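Local coordinates for inclusion membrane protein A (PDB 6E7E) that probably promotes homotypic fusion of chlamydial inclusions as a SNARE-like membrane protein, represented here by its soluble helical domain, at residues H6-L11 with K83-E88; S26-E31 with F106-A111; K30-L35 with A48-F53. The protein carries 2 engineered substitutions. All blocks are in the same frame, centred on the assembly; numbering follows the deposited sequence.

How the interactions relate
All three contacts draw on helix 4-38, a long helix of this soluble helical bundle. Interaction 1 joins its first turns to the linker before helix 87-107, while interactions 2 and 3 lie on the other side of the centre of the chain. The centre of interaction 1 is 32 Å from that of interaction 2 and 36 Å from that of interaction 3. Interactions 2 and 3 adjoin, with centres 9 Å apart, and share Lys30 and Glu31. Their apolar surfaces merge where Leu107 CD1 meets Phe32 CZ and Leu107 CD2 meets Phe53 CE1, both at 3.7 Å. Interaction 3 is closed first along the chain, inside the loop spanned by interaction 1.

Interaction 1: H6-L11 with K83-E88; sequences HLYQDL and KLFSQE
Leu7 and Leu11 of helix 4-38 meet Phe85 where an inverse gamma turn, centred on Phe85, leads into helix 87-107 of the helical bundle. The Leu11 and Phe85 side chains cross at about a right angle, and Leu11 CD2 comes to 3.7 Å from Phe85 CE2. That same ring carbon lies 3.9 Å from Tyr8 CA and near the plane of the tyrosine ring, at its edge. Tyr8 CG lies anti to the backbone N (chi1 166°), and its ring stacks with that of Tyr74.

Leu7 spans the turn with its two methyls. CD1 touches the backbone at Phe85 O, 3.5 Å away, whereas CD2 packs on Gln87 CB at 3.7 Å, the two side chains passing at a slant. No hydrogen bond joins the segments, so the contact is carried by carbon surfaces and one buried ring. Leu70 of helix 65-73 and Ile90 also touch Phe85 and continue this apolar layer. The polar ends are bonded: Gln87 OE1 accepts from Thr2 N near the chain start, and Ser86 OG, at the N-cap of helix 87-107, caps Ile89 N.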
loop_
_atom_site.group_PDB
_atom_site.type_symbol
_atom_site.label_atom_id
_atom_site.label_comp_id
_atom_site.label_asym_id
_atom_site.label_seq_id
_atom_site.Cartn_x
_atom_site.Cartn_y
_atom_site.Cartn_z
ATOM N N HIS A 6 -22.739 1.888 7.227
ATOM C CA HIS A 6 -21.778 0.983 7.900
ATOM C C HIS A 6 -20.609 0.669 6.983
ATOM O O HIS A 6 -19.461 0.610 7.459
ATOM C CB HIS A 6 -22.444 -0.291 8.414
ATOM C CG HIS A 6 -23.285 -0.029 9.607
ATOM N ND1 HIS A 6 -22.843 -0.290 10.893
ATOM C CD2 HIS A 6 -24.511 0.519 9.715
ATOM C CE1 HIS A 6 -23.774 0.085 11.749
ATOM N NE2 HIS A 6 -24.815 0.580 11.048
ATOM N N LEU A 7 -20.861 0.483 5.715
ATOM C CA LEU A 7 -19.751 0.261 4.772
ATOM C C LEU A 7 -18.905 1.522 4.657
ATOM O O LEU A 7 -17.672 1.399 4.555
ATOM C CB LEU A 7 -20.297 -0.165 3.412
ATOM C CG LEU A 7 -20.979 -1.527 3.402
ATOM C CD1 LEU A 7 -21.482 -1.863 2.024
ATOM C CD2 LEU A 7 -20.035 -2.627 3.873
ATOM N N TYR A 8 -19.515 2.707 4.694
ATOM C CA TYR A 8 -18.739 3.970 4.730
ATOM C C TYR A 8 -17.833 3.997 5.962
ATOM O O TYR A 8 -16.650 4.343 5.849
ATOM C CB TYR A 8 -19.692 5.161 4.684
ATOM C CG TYR A 8 -19.060 6.473 5.041
ATOM C CD1 TYR A 8 -18.271 7.157 4.134
ATOM C CD2 TYR A 8 -19.170 6.985 6.320
ATOM C CE1 TYR A 8 -17.647 8.348 4.475
ATOM C CE2 TYR A 8 -18.545 8.167 6.673
ATOM C CZ TYR A 8 -17.775 8.852 5.752
ATOM O OH TYR A 8 -17.161 10.027 6.075
ATOM N N GLN A 9 -18.358 3.633 7.117
ATOM C CA GLN A 9 -17.542 3.639 8.354
ATOM C C GLN A 9 -16.425 2.596 8.252
ATOM O O GLN A 9 -15.293 2.873 8.714
ATOM C CB GLN A 9 -18.429 3.410 9.556
ATOM C CG GLN A 9 -19.319 4.594 9.827
ATOM C CD GLN A 9 -20.465 4.316 10.761
ATOM O OE1 GLN A 9 -20.776 3.186 11.174
ATOM N NE2 GLN A 9 -21.095 5.403 11.116
ATOM N N ASP A 10 -16.685 1.436 7.669
ATOM C CA ASP A 10 -15.620 0.416 7.469
ATOM C C ASP A 10 -14.545 0.970 6.550
ATOM O O ASP A 10 -13.364 0.815 6.815
ATOM C CB ASP A 10 -16.205 -0.844 6.836
ATOM C CG ASP A 10 -17.066 -1.692 7.724
ATOM O OD1 ASP A 10 -16.960 -1.532 8.933
ATOM O OD2 ASP A 10 -17.856 -2.483 7.157
ATOM N N LEU A 11 -14.975 1.598 5.472
ATOM C CA LEU A 11 -14.002 2.154 4.524
ATOM C C LEU A 11 -13.218 3.287 5.176
ATOM O O LEU A 11 -12.021 3.420 4.911
ATOM C CB LEU A 11 -14.712 2.603 3.263
ATOM C CG LEU A 11 -13.790 3.061 2.150
ATOM C CD1 LEU A 11 -12.827 1.956 1.692
ATOM C CD2 LEU A 11 -14.602 3.571 0.989
ATOM N N LYS A 83 -23.784 2.467 -4.991
ATOM C CA LYS A 83 -23.623 1.049 -5.380
ATOM C C LYS A 83 -22.143 0.645 -5.378
ATOM O O LYS A 83 -21.863 -0.541 -5.314
ATOM C CB LYS A 83 -24.278 0.785 -6.724
ATOM C CG LYS A 83 -25.774 1.023 -6.702
ATOM C CD LYS A 83 -26.445 0.759 -8.008
ATOM C CE LYS A 83 -27.906 1.161 -7.986
ATOM N NZ LYS A 83 -28.557 0.940 -9.299
ATOM N N LEU A 84 -21.228 1.593 -5.508
ATOM C CA LEU A 84 -19.780 1.266 -5.524
ATOM C C LEU A 84 -19.270 0.919 -4.129
ATOM O O LEU A 84 -18.136 0.430 -4.033
ATOM C CB LEU A 84 -18.997 2.407 -6.151
ATOM C CG LEU A 84 -19.317 2.631 -7.627
ATOM C CD1 LEU A 84 -18.556 3.809 -8.186
ATOM C CD2 LEU A 84 -19.051 1.402 -8.491
ATOM N N PHE A 85 -20.056 1.135 -3.085
ATOM C CA PHE A 85 -19.728 0.609 -1.736
ATOM C C PHE A 85 -20.095 -0.874 -1.719
ATOM O O PHE A 85 -21.245 -1.179 -1.437
ATOM C CB PHE A 85 -20.424 1.387 -0.621
ATOM C CG PHE A 85 -19.815 2.737 -0.373
ATOM C CD1 PHE A 85 -20.079 3.830 -1.179
ATOM C CD2 PHE A 85 -18.906 2.904 0.659
ATOM C CE1 PHE A 85 -19.488 5.063 -0.929
ATOM C CE2 PHE A 85 -18.303 4.131 0.890
ATOM C CZ PHE A 85 -18.591 5.208 0.096
ATOM N N SER A 86 -19.163 -1.741 -2.095
ATOM C CA SER A 86 -19.356 -3.201 -2.231
ATOM C C SER A 86 -18.909 -3.868 -0.930
ATOM O O SER A 86 -17.725 -3.696 -0.565
ATOM C CB SER A 86 -18.528 -3.766 -3.359
ATOM O OG SER A 86 -18.306 -5.166 -3.159
ATOM N N GLN A 87 -19.788 -4.582 -0.228
ATOM C CA GLN A 87 -19.374 -5.205 1.061
ATOM C C GLN A 87 -18.276 -6.237 0.767
ATOM O O GLN A 87 -17.346 -6.320 1.549
ATOM C CB GLN A 87 -20.547 -5.718 1.891
ATOM C CG GLN A 87 -21.144 -7.004 1.382
ATOM C CD GLN A 87 -22.445 -7.276 2.090
ATOM O OE1 GLN A 87 -23.411 -6.515 1.962
ATOM N NE2 GLN A 87 -22.467 -8.353 2.860
ATOM N N GLU A 88 -18.320 -6.963 -0.346
ATOM C CA GLU A 88 -17.281 -7.984 -0.651
ATOM C C GLU A 88 -15.931 -7.282 -0.825
ATOM O O GLU A 88 -14.912 -7.784 -0.324
ATOM C CB GLU A 88 -17.632 -8.806 -1.894
ATOM C CG GLU A 88 -18.675 -9.890 -1.661
ATOM C CD GLU A 88 -19.119 -10.623 -2.922
ATOM O OE1 GLU A 88 -18.240 -11.006 -3.731
ATOM O OE2 GLU A 88 -20.349 -10.790 -3.109
#

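Interaction 2: S26-E31 with F106-A111; sequences SVLQKE and FLTPLA
The Glu31 carboxylate lies flat against Ala111, whose methyl covers one of its faces: Ala111 CB stands almost directly above Glu31 CD, at 3.4 Å. Glu31 CG, anti to the backbone N (chi1 -169°), starts an extended chain that carries the acid to the break where helix 87-107 gives way to helix 110-119. Water 1 lies on the same side of the carboxylate plane as the methyl, well above OE1, and water 2 on that side near OE2; water 3 approaches OE1 from the other side of the plane.

These waters link the acid to the backbone of Leu107, Thr108 and Ala111. Water 3 donates to Glu31 OE1 at 2.7 Å and to Thr108 O at 2.8 Å, while water 2 joins OE2 to the same carbonyl. Water 1 accepts from Ala111 N at 2.9 Å, entering the place of a direct helical bond to Leu107 O; it can donate to that carbonyl or to Glu31 OE1, 3.0 Å away, but has more acceptors in reach than protons. Beneath this polar layer the leucines slide past each other in opposite directions, Leu28 CD1 lying 4.0 Å from Leu107 CD2. Leu107 continues the apolar surface to Phe32, Phe53 and Leu131.

With a long, weak ion pair to Arg115 added, Glu31 is probably ionised; no direct hydrogen bond joins the segments, and the three waters carry the polar link between carboxylate and backbone.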
loop_
_atom_site.group_PDB
_atom_site.type_symbol
_atom_site.label_atom_id
_atom_site.label_comp_id
_atom_site.label_asym_id
_atom_site.label_seq_id
_atom_site.Cartn_x
_atom_site.Cartn_y
_atom_site.Cartn_z
ATOM N N SER A 26 6.756 4.946 3.241
ATOM C CA SER A 26 7.626 6.035 2.752
ATOM C C SER A 26 8.899 6.104 3.602
ATOM O O SER A 26 9.995 6.344 3.077
ATOM C CB SER A 26 6.887 7.361 2.696
ATOM O OG SER A 26 6.765 8.041 3.943
ATOM N N VAL A 27 8.764 5.884 4.891
ATOM C CA VAL A 27 9.938 5.907 5.798
ATOM C C VAL A 27 10.829 4.725 5.433
ATOM O O VAL A 27 12.068 4.876 5.318
ATOM C CB VAL A 27 9.515 5.853 7.271
ATOM C CG1 VAL A 27 10.709 5.699 8.210
ATOM C CG2 VAL A 27 8.705 7.072 7.649
ATOM N N LEU A 28 10.250 3.552 5.285
ATOM C CA LEU A 28 11.036 2.343 4.967
ATOM C C LEU A 28 11.678 2.467 3.590
ATOM O O LEU A 28 12.816 2.050 3.417
ATOM C CB LEU A 28 10.150 1.107 5.073
ATOM C CG LEU A 28 9.725 0.781 6.499
ATOM C CD1 LEU A 28 8.597 -0.222 6.510
ATOM C CD2 LEU A 28 10.893 0.256 7.287
ATOM N N GLN A 29 10.969 3.051 2.636
ATOM C CA GLN A 29 11.514 3.275 1.285
ATOM C C GLN A 29 12.814 4.071 1.404
ATOM O O GLN A 29 13.815 3.737 0.772
ATOM C CB GLN A 29 10.461 4.020 0.474
ATOM C CG GLN A 29 10.892 4.191 -0.948
ATOM C CD GLN A 29 10.062 5.184 -1.696
ATOM O OE1 GLN A 29 9.493 6.120 -1.138
ATOM N NE2 GLN A 29 10.026 4.988 -2.992
ATOM N N LYS A 30 12.771 5.165 2.145
ATOM C CA LYS A 30 13.953 6.030 2.297
ATOM C C LYS A 30 15.079 5.275 3.015
ATOM O O LYS A 30 16.253 5.418 2.653
ATOM C CB LYS A 30 13.574 7.296 3.062
ATOM C CG LYS A 30 14.647 8.364 3.139
ATOM C CD LYS A 30 14.097 9.702 3.543
ATOM C CE LYS A 30 13.834 9.747 5.026
ATOM N NZ LYS A 30 13.605 11.132 5.476
ATOM N N GLU A 31 14.717 4.483 4.013
ATOM C CA GLU A 31 15.717 3.691 4.747
ATOM C C GLU A 31 16.436 2.733 3.792
ATOM O O GLU A 31 17.660 2.582 3.876
ATOM C CB GLU A 31 15.036 2.924 5.867
ATOM C CG GLU A 31 15.989 2.298 6.841
ATOM C CD GLU A 31 15.334 1.651 8.059
ATOM O OE1 GLU A 31 14.187 1.157 7.928
ATOM O OE2 GLU A 31 15.972 1.585 9.139
ATOM N N PHE A 106 7.380 -6.881 10.146
ATOM C CA PHE A 106 8.573 -7.729 9.920
ATOM C C PHE A 106 9.727 -6.934 9.338
ATOM O O PHE A 106 10.895 -7.203 9.611
ATOM C CB PHE A 106 8.330 -8.811 8.868
ATOM C CG PHE A 106 7.123 -9.694 9.063
ATOM C CD1 PHE A 106 6.751 -10.093 10.337
ATOM C CD2 PHE A 106 6.377 -10.155 7.979
ATOM C CE1 PHE A 106 5.658 -10.925 10.532
ATOM C CE2 PHE A 106 5.279 -10.981 8.173
ATOM C CZ PHE A 106 4.918 -11.363 9.451
ATOM N N LEU A 107 9.433 -5.984 8.470
ATOM C CA LEU A 107 10.492 -5.254 7.755
ATOM C C LEU A 107 11.138 -4.219 8.667
ATOM O O LEU A 107 12.303 -3.899 8.441
ATOM C CB LEU A 107 9.864 -4.592 6.538
ATOM C CG LEU A 107 10.823 -3.935 5.557
ATOM C CD1 LEU A 107 11.863 -4.914 5.024
ATOM C CD2 LEU A 107 10.030 -3.353 4.402
ATOM N N THR A 108 10.393 -3.669 9.613
ATOM C CA THR A 108 10.849 -2.473 10.359
ATOM C C THR A 108 12.252 -2.616 10.938
ATOM O O THR A 108 13.035 -1.692 10.781
ATOM C CB THR A 108 9.817 -2.112 11.419
ATOM O OG1 THR A 108 8.643 -1.611 10.785
ATOM C CG2 THR A 108 10.297 -1.017 12.334
ATOM N N PRO A 109 12.622 -3.725 11.599
ATOM C CA PRO A 109 13.954 -3.759 12.204
ATOM C C PRO A 109 15.084 -4.127 11.244
ATOM O O PRO A 109 16.236 -4.121 11.670
ATOM C CB PRO A 109 13.850 -4.847 13.270
ATOM C CG PRO A 109 12.597 -5.590 13.025
ATOM C CD PRO A 109 11.775 -4.848 12.002
ATOM N N LEU A 110 14.788 -4.532 10.030
ATOM C CA LEU A 110 15.822 -5.258 9.262
ATOM C C LEU A 110 16.944 -4.378 8.714
ATOM O O LEU A 110 18.080 -4.847 8.708
ATOM C CB LEU A 110 15.140 -6.042 8.146
ATOM C CG LEU A 110 14.201 -7.141 8.657
ATOM C CD1 LEU A 110 13.661 -7.908 7.467
ATOM C CD2 LEU A 110 14.801 -8.075 9.702
ATOM N N ALA A 111 16.718 -3.137 8.337
ATOM C CA ALA A 111 17.823 -2.313 7.824
ATOM C C ALA A 111 18.845 -2.091 8.945
ATOM O O ALA A 111 20.055 -2.205 8.723
ATOM C CB ALA A 111 17.312 -0.999 7.288
HETATM O O HOH W 1 14.178 -1.814 7.939
HETATM O O HOH W 2 15.667 -0.738 10.774
HETATM O O HOH W 3 12.489 1.012 10.085
#

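Interaction 3: K30-L35 with A48-F53; sequences KEFLHL and AVSQDF
Phe32 and Phe53 stack across an antiparallel helical hairpin formed by helices 4-38 and 44-57, whose segment axes here run at 153° between their N-to-C directions. The two side chains lie side by side, pointing the same way, and the rings form a face-to-face stack with centroids 4.7 Å apart and planes tilted by 27°. Phe53 CD2 is over one face of the Phe32 ring, displaced toward its rim. In both residues CG is anti to the carbonyl carbon (chi1 near -80°), and the CB atoms also meet, Phe32 CB to Phe53 CB at 3.8 Å.

The small side chain of Ser50 lets the backbones come close, with Phe32 CA and Ser50 CA 4.9 Å apart and the segment axes approaching to 7.8 Å. Its CB touches Phe32 O at 3.4 Å and lies in the plane of the Phe32 ring, at the edge. Ser50 OG lies 3.7 Å from Phe32 CD1 and 3.5 Å from Leu35 CD2, yet its polar need is met within its own helix by a hydrogen bond with Leu46 O.

Further out, Leu131 of helix 125-165 packs on both phenylalanines, and Arg135 of that helix touches Phe53 while forming a salt bridge with Asp52. On the far side of helix 4-38, His34 ND1 donates to Lys30 O at 3.2 Å, meeting this carbonyl from the opposite face of its plane to the backbone donor His34 N.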
loop_
_atom_site.group_PDB
_atom_site.type_symbol
_atom_site.label_atom_id
_atom_site.label_comp_id
_atom_site.label_asym_id
_atom_site.label_seq_id
_atom_site.Cartn_x
_atom_site.Cartn_y
_atom_site.Cartn_z
ATOM N N LYS A 30 12.771 5.165 2.145
ATOM C CA LYS A 30 13.953 6.030 2.297
ATOM C C LYS A 30 15.079 5.275 3.015
ATOM O O LYS A 30 16.253 5.418 2.653
ATOM C CB LYS A 30 13.574 7.296 3.062
ATOM C CG LYS A 30 14.647 8.364 3.139
ATOM C CD LYS A 30 14.097 9.702 3.543
ATOM C CE LYS A 30 13.834 9.747 5.026
ATOM N NZ LYS A 30 13.605 11.132 5.476
ATOM N N GLU A 31 14.717 4.483 4.013
ATOM C CA GLU A 31 15.717 3.691 4.747
ATOM C C GLU A 31 16.436 2.733 3.792
ATOM O O GLU A 31 17.660 2.582 3.876
ATOM C CB GLU A 31 15.036 2.924 5.867
ATOM C CG GLU A 31 15.989 2.298 6.841
ATOM C CD GLU A 31 15.334 1.651 8.059
ATOM O OE1 GLU A 31 14.187 1.157 7.928
ATOM O OE2 GLU A 31 15.972 1.585 9.139
ATOM N N PHE A 32 15.701 2.085 2.894
ATOM C CA PHE A 32 16.328 1.134 1.946
ATOM C C PHE A 32 17.080 1.870 0.845
ATOM O O PHE A 32 18.074 1.312 0.381
ATOM C CB PHE A 32 15.307 0.115 1.433
ATOM C CG PHE A 32 15.074 -0.946 2.480
ATOM C CD1 PHE A 32 16.029 -1.929 2.686
ATOM C CD2 PHE A 32 13.984 -0.914 3.324
ATOM C CE1 PHE A 32 15.901 -2.849 3.709
ATOM C CE2 PHE A 32 13.863 -1.828 4.351
ATOM C CZ PHE A 32 14.822 -2.780 4.541
ATOM N N LEU A 33 16.707 3.089 0.492
ATOM C CA LEU A 33 17.554 3.882 -0.420
ATOM C C LEU A 33 18.907 4.131 0.245
ATOM O O LEU A 33 19.957 3.926 -0.357
ATOM C CB LEU A 33 16.884 5.206 -0.756
ATOM C CG LEU A 33 17.692 6.104 -1.679
ATOM C CD1 LEU A 33 17.942 5.429 -3.018
ATOM C CD2 LEU A 33 16.925 7.396 -1.884
ATOM N N HIS A 34 18.889 4.582 1.487
ATOM C CA HIS A 34 20.144 4.759 2.250
ATOM C C HIS A 34 20.947 3.459 2.248
ATOM O O HIS A 34 22.129 3.473 1.949
ATOM C CB HIS A 34 19.849 5.197 3.679
ATOM C CG HIS A 34 19.654 6.662 3.872
ATOM N ND1 HIS A 34 18.486 7.404 3.765
ATOM C CD2 HIS A 34 20.602 7.540 4.252
ATOM C CE1 HIS A 34 18.776 8.662 4.095
ATOM N NE2 HIS A 34 20.054 8.759 4.363
ATOM N N LEU A 35 20.319 2.360 2.629
ATOM C CA LEU A 35 21.017 1.071 2.776
ATOM C C LEU A 35 21.625 0.666 1.436
ATOM O O LEU A 35 22.741 0.146 1.392
ATOM C CB LEU A 35 20.056 0.014 3.319
ATOM C CG LEU A 35 20.710 -1.206 3.951
ATOM C CD1 LEU A 35 21.333 -0.843 5.283
ATOM C CD2 LEU A 35 19.659 -2.301 4.137
ATOM N N ALA A 48 21.197 -4.434 -4.144
ATOM C CA ALA A 48 20.173 -4.629 -5.197
ATOM C C ALA A 48 18.801 -4.844 -4.550
ATOM O O ALA A 48 17.810 -4.244 -5.005
ATOM C CB ALA A 48 20.567 -5.776 -6.084
ATOM N N VAL A 49 18.705 -5.691 -3.523
ATOM C CA VAL A 49 17.382 -5.930 -2.905
ATOM C C VAL A 49 16.890 -4.631 -2.259
ATOM O O VAL A 49 15.692 -4.348 -2.283
ATOM C CB VAL A 49 17.385 -7.112 -1.906
ATOM C CG1 VAL A 49 18.157 -6.924 -0.618
ATOM C CG2 VAL A 49 15.949 -7.437 -1.514
ATOM N N SER A 50 17.797 -3.854 -1.686
ATOM C CA SER A 50 17.424 -2.576 -1.067
ATOM C C SER A 50 16.883 -1.618 -2.134
ATOM O O SER A 50 15.874 -0.937 -1.891
ATOM C CB SER A 50 18.612 -2.018 -0.328
ATOM O OG SER A 50 19.009 -2.846 0.758
ATOM N N GLN A 51 17.536 -1.542 -3.280
ATOM C CA GLN A 51 17.011 -0.716 -4.391
ATOM C C GLN A 51 15.636 -1.236 -4.837
ATOM O O GLN A 51 14.768 -0.421 -5.163
ATOM C CB GLN A 51 18.011 -0.688 -5.535
ATOM C CG GLN A 51 17.494 0.005 -6.797
ATOM C CD GLN A 51 17.119 1.462 -6.648
ATOM O OE1 GLN A 51 17.771 2.212 -5.924
ATOM N NE2 GLN A 51 16.072 1.881 -7.350
ATOM N N ASP A 52 15.420 -2.545 -4.779
ATOM C CA ASP A 52 14.095 -3.114 -5.115
ATOM C C ASP A 52 13.025 -2.626 -4.142
ATOM O O ASP A 52 11.886 -2.347 -4.575
ATOM C CB ASP A 52 14.115 -4.644 -5.081
ATOM C CG ASP A 52 14.923 -5.335 -6.139
ATOM O OD1 ASP A 52 15.209 -4.695 -7.164
ATOM O OD2 ASP A 52 15.226 -6.515 -5.912
ATOM N N PHE A 53 13.317 -2.535 -2.856
ATOM C CA PHE A 53 12.324 -1.961 -1.927
ATOM C C PHE A 53 12.050 -0.511 -2.294
ATOM O O PHE A 53 10.898 -0.068 -2.271
ATOM C CB PHE A 53 12.797 -2.043 -0.490
ATOM C CG PHE A 53 12.540 -3.375 0.144
ATOM C CD1 PHE A 53 11.278 -3.684 0.563
ATOM C CD2 PHE A 53 13.528 -4.318 0.294
ATOM C CE1 PHE A 53 10.996 -4.900 1.143
ATOM C CE2 PHE A 53 13.239 -5.530 0.882
ATOM C CZ PHE A 53 11.979 -5.816 1.328
#